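PDB 2DT4: PPC domain-containing protein from Pyrococcus horikoshii, which is of unknown function but belongs to the plant- and prokaryote-conserved (PPC) family and assembles as a trimer of identical subunits. Local coordinates for residues E20-Y25 / A114-Q119. Sequence-based numbering, arbitrary orientation.
Sequences EELLTY and AEIFLQ
Leu22, in the first turn of helix 22-33, meets strand 114-123 through a single methyl. Its CD1 lies 4.0 Å from Ala114 CB and 4.2 Å from Ile116 CD1, so one branch end touches two strand residues, two apart, that share one face. With CG anti to the backbone N (chi1 -174°), the leucine reaches out from the helix to the sheet. Ile116 presents the end of its CG1 arm, and the two side chains meet at a slant instead of running alongside each other; Ala114 adds only its CB. No hydrogen bond joins the segments, and both contacts are between methyl groups, which makes the contact purely apolar; it is also small, burying 93 Å².

The start of the helix is fixed by Glu21, its N-cap. Glu21 OE2 accepts from Leu23 N (3.1 Å), a donor lying 44° out of the carboxylate plane. Glu21 OE1 takes two donors: Thr24 N at 2.8 Å, also from above that plane, and Thr24 OG1 at 2.7 Å, on the anti lone pair. Gly109 N also bonds to OE2, tying the cap to strand 106-111, whose Val111 packs on Leu22.

Glu115, on the other face of the strand, instead forms a salt bridge with Arg128 of a neighbouring subunit. Backbone bonds from the strand to Val16, Phe14 and Ile43 set it between strands 5-16 and 38-46, both antiparallel to it. Leu22 thus seats the capped N-terminal end of the chain's one helix on an inner strand, the helix-on-sheet packing of the PPC domain.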
ATOM      1  N   GLU A  20     -18.902  -1.729 -11.279  1.00 11.51           N
ATOM      2  CA  GLU A  20     -19.122  -2.469 -10.037  1.00 11.56           C
ATOM      3  C   GLU A  20     -18.904  -1.489  -8.911  1.00 11.05           C
ATOM      4  O   GLU A  20     -18.072  -0.560  -9.047  1.00 10.92           O
ATOM      5  CB  GLU A  20     -18.108  -3.611  -9.890  1.00 11.31           C
ATOM      6  CG  GLU A  20     -18.429  -4.790 -10.786  1.00 12.58           C
ATOM      7  CD  GLU A  20     -19.346  -5.840 -10.140  1.00 12.56           C
ATOM      8  OE1 GLU A  20     -19.749  -5.737  -8.965  1.00 14.11           O
ATOM      9  OE2 GLU A  20     -19.646  -6.833 -10.840  1.00 13.87           O
ATOM     10  N   GLU A  21     -19.481  -1.819  -7.760  1.00 10.54           N
ATOM     11  CA  GLU A  21     -19.156  -1.071  -6.542  1.00 10.05           C
ATOM     12  C   GLU A  21     -18.028  -1.922  -5.962  1.00 10.10           C
ATOM     13  O   GLU A  21     -18.160  -3.141  -5.818  1.00  9.67           O
ATOM     14  CB  GLU A  21     -20.308  -0.958  -5.556  1.00 10.33           C
ATOM     15  CG  GLU A  21     -20.036   0.006  -4.399  1.00 11.15           C
ATOM     16  CD  GLU A  21     -19.114  -0.569  -3.373  1.00 12.23           C
ATOM     17  OE1 GLU A  21     -19.423  -1.666  -2.845  1.00 12.41           O
ATOM     18  OE2 GLU A  21     -18.086   0.075  -3.066  1.00 10.34           O
ATOM     19  N   LEU A  22     -16.877  -1.260  -5.764  1.00  9.28           N
ATOM     20  CA  LEU A  22     -15.675  -2.011  -5.390  1.00  9.70           C
ATOM     21  C   LEU A  22     -15.762  -2.967  -4.184  1.00  9.70           C
ATOM     22  O   LEU A  22     -15.307  -4.120  -4.263  1.00  9.03           O
ATOM     23  CB  LEU A  22     -14.531  -1.016  -5.222  1.00  9.96           C
ATOM     24  CG  LEU A  22     -13.147  -1.618  -4.980  1.00 11.26           C
ATOM     25  CD1 LEU A  22     -12.789  -2.579  -6.100  1.00 11.09           C
ATOM     26  CD2 LEU A  22     -12.108  -0.499  -4.841  1.00 13.06           C
ATOM     27  N   LEU A  23     -16.281  -2.483  -3.057  1.00  9.51           N
ATOM     28  CA  LEU A  23     -16.372  -3.311  -1.846  1.00 10.47           C
ATOM     29  C   LEU A  23     -17.281  -4.506  -2.092  1.00  9.98           C
ATOM     30  O   LEU A  23     -16.950  -5.642  -1.722  1.00 10.64           O
ATOM     31  CB  LEU A  23     -16.815  -2.537  -0.581  1.00 10.60           C
ATOM     32  CG  LEU A  23     -15.842  -1.449  -0.117  1.00 13.08           C
ATOM     33  CD1 LEU A  23     -16.518  -0.641   0.967  1.00 15.68           C
ATOM     34  CD2 LEU A  23     -14.533  -2.038   0.387  1.00 13.75           C
ATOM     35  N   THR A  24     -18.394  -4.245  -2.773  1.00  9.98           N
ATOM     36  CA  THR A  24     -19.358  -5.276  -3.113  1.00 10.08           C
ATOM     37  C   THR A  24     -18.722  -6.335  -3.967  1.00 10.00           C
ATOM     38  O   THR A  24     -18.862  -7.519  -3.685  1.00 10.10           O
ATOM     39  CB  THR A  24     -20.565  -4.633  -3.796  1.00  9.89           C
ATOM     40  OG1 THR A  24     -21.192  -3.734  -2.872  1.00 11.90           O
ATOM     41  CG2 THR A  24     -21.633  -5.683  -4.119  1.00 11.62           C
ATOM     42  N   TYR A  25     -17.976  -5.938  -4.992  1.00  9.64           N
ATOM     43  CA  TYR A  25     -17.354  -6.909  -5.877  1.00  9.21           C
ATOM     44  C   TYR A  25     -16.355  -7.771  -5.110  1.00  8.85           C
ATOM     45  O   TYR A  25     -16.330  -8.973  -5.256  1.00  9.48           O
ATOM     46  CB  TYR A  25     -16.644  -6.208  -7.047  1.00  8.72           C
ATOM     47  CG  TYR A  25     -15.870  -7.128  -7.954  1.00 10.16           C
ATOM     48  CD1 TYR A  25     -16.402  -7.580  -9.157  1.00 11.34           C
ATOM     49  CD2 TYR A  25     -14.606  -7.569  -7.604  1.00 10.49           C
ATOM     50  CE1 TYR A  25     -15.682  -8.420  -9.981  1.00 10.28           C
ATOM     51  CE2 TYR A  25     -13.886  -8.408  -8.419  1.00 11.98           C
ATOM     52  CZ  TYR A  25     -14.429  -8.825  -9.597  1.00 12.56           C
ATOM     53  OH  TYR A  25     -13.696  -9.631 -10.414  1.00 13.78           O
ATOM     54  N   ALA A 114     -10.156  -0.734 -11.687  1.00  9.47           N
ATOM     55  CA  ALA A 114      -9.628  -1.110 -10.354  1.00  9.26           C
ATOM     56  C   ALA A 114      -8.810  -2.380 -10.601  1.00  8.77           C
ATOM     57  O   ALA A 114      -9.345  -3.382 -11.135  1.00  9.67           O
ATOM     58  CB  ALA A 114     -10.633  -1.326  -9.258  1.00  9.68           C
ATOM     59  N   GLU A 115      -7.529  -2.306 -10.258  1.00  7.88           N
ATOM     60  CA  GLU A 115      -6.579  -3.367 -10.447  1.00  7.74           C
ATOM     61  C   GLU A 115      -6.219  -3.775  -9.033  1.00  7.43           C
ATOM     62  O   GLU A 115      -5.519  -3.046  -8.303  1.00  7.52           O
ATOM     63  CB  GLU A 115      -5.372  -2.903 -11.265  1.00  8.42           C
ATOM     64  CG  GLU A 115      -5.787  -2.562 -12.695  1.00  8.27           C
ATOM     65  CD  GLU A 115      -4.730  -1.872 -13.531  1.00 10.11           C
ATOM     66  OE1 GLU A 115      -3.616  -1.594 -13.054  1.00  8.58           O
ATOM     67  OE2 GLU A 115      -5.024  -1.562 -14.709  1.00 11.52           O
ATOM     68  N   ILE A 116      -6.814  -4.888  -8.644  1.00  7.74           N
ATOM     69  CA  ILE A 116      -6.713  -5.397  -7.281  1.00  8.03           C
ATOM     70  C   ILE A 116      -5.856  -6.671  -7.137  1.00  8.50           C
ATOM     71  O   ILE A 116      -6.000  -7.640  -7.930  1.00  7.64           O
ATOM     72  CB  ILE A 116      -8.167  -5.712  -6.813  1.00  9.21           C
ATOM     73  CG1 ILE A 116      -9.118  -4.495  -6.916  1.00  9.78           C
ATOM     74  CG2 ILE A 116      -8.158  -6.295  -5.416  1.00 11.00           C
ATOM     75  CD1 ILE A 116      -8.667  -3.207  -6.266  1.00 10.01           C
ATOM     76  N   PHE A 117      -5.056  -6.653  -6.073  1.00  8.35           N
ATOM     77  CA  PHE A 117      -4.229  -7.768  -5.644  1.00  8.16           C
ATOM     78  C   PHE A 117      -4.870  -8.301  -4.365  1.00  7.48           C
ATOM     79  O   PHE A 117      -5.180  -7.531  -3.457  1.00  6.64           O
ATOM     80  CB  PHE A 117      -2.780  -7.372  -5.351  1.00  8.52           C
ATOM     81  CG  PHE A 117      -1.970  -8.475  -4.744  1.00  8.70           C
ATOM     82  CD1 PHE A 117      -1.640  -8.463  -3.406  1.00 11.85           C
ATOM     83  CD2 PHE A 117      -1.552  -9.548  -5.525  1.00  8.40           C
ATOM     84  CE1 PHE A 117      -0.881  -9.509  -2.839  1.00 11.61           C
ATOM     85  CE2 PHE A 117      -0.794 -10.581  -4.959  1.00  9.01           C
ATOM     86  CZ  PHE A 117      -0.459 -10.547  -3.634  1.00 11.35           C
ATOM     87  N   LEU A 118      -5.062  -9.615  -4.310  1.00  7.66           N
ATOM     88  CA  LEU A 118      -5.707 -10.243  -3.165  1.00  7.64           C
ATOM     89  C   LEU A 118      -4.950 -11.491  -2.769  1.00  7.78           C
ATOM     90  O   LEU A 118      -4.693 -12.352  -3.617  1.00  8.84           O
ATOM     91  CB  LEU A 118      -7.153 -10.562  -3.486  1.00  8.58           C
ATOM     92  CG  LEU A 118      -7.961 -11.043  -2.300  1.00 10.70           C
ATOM     93  CD1 LEU A 118      -9.415 -10.674  -2.493  1.00 13.76           C
ATOM     94  CD2 LEU A 118      -7.850 -12.556  -2.055  1.00 12.02           C
ATOM     95  N   GLN A 119      -4.549 -11.580  -1.497  1.00  7.30           N
ATOM     96  CA  GLN A 119      -3.790 -12.714  -0.988  1.00  7.47           C
ATOM     97  C   GLN A 119      -4.582 -13.342   0.143  1.00  8.60           C
ATOM     98  O   GLN A 119      -4.712 -12.761   1.235  1.00  8.12           O
ATOM     99  CB  GLN A 119      -2.384 -12.286  -0.506  1.00  7.75           C
ATOM    100  CG  GLN A 119      -1.599 -13.395   0.194  1.00  7.69           C
ATOM    101  CD  GLN A 119      -1.348 -14.557  -0.766  1.00  7.78           C
ATOM    102  OE1 GLN A 119      -1.869 -15.683  -0.559  1.00 11.37           O
ATOM    103  NE2 GLN A 119      -0.613 -14.295  -1.817  1.00  6.06           N
TER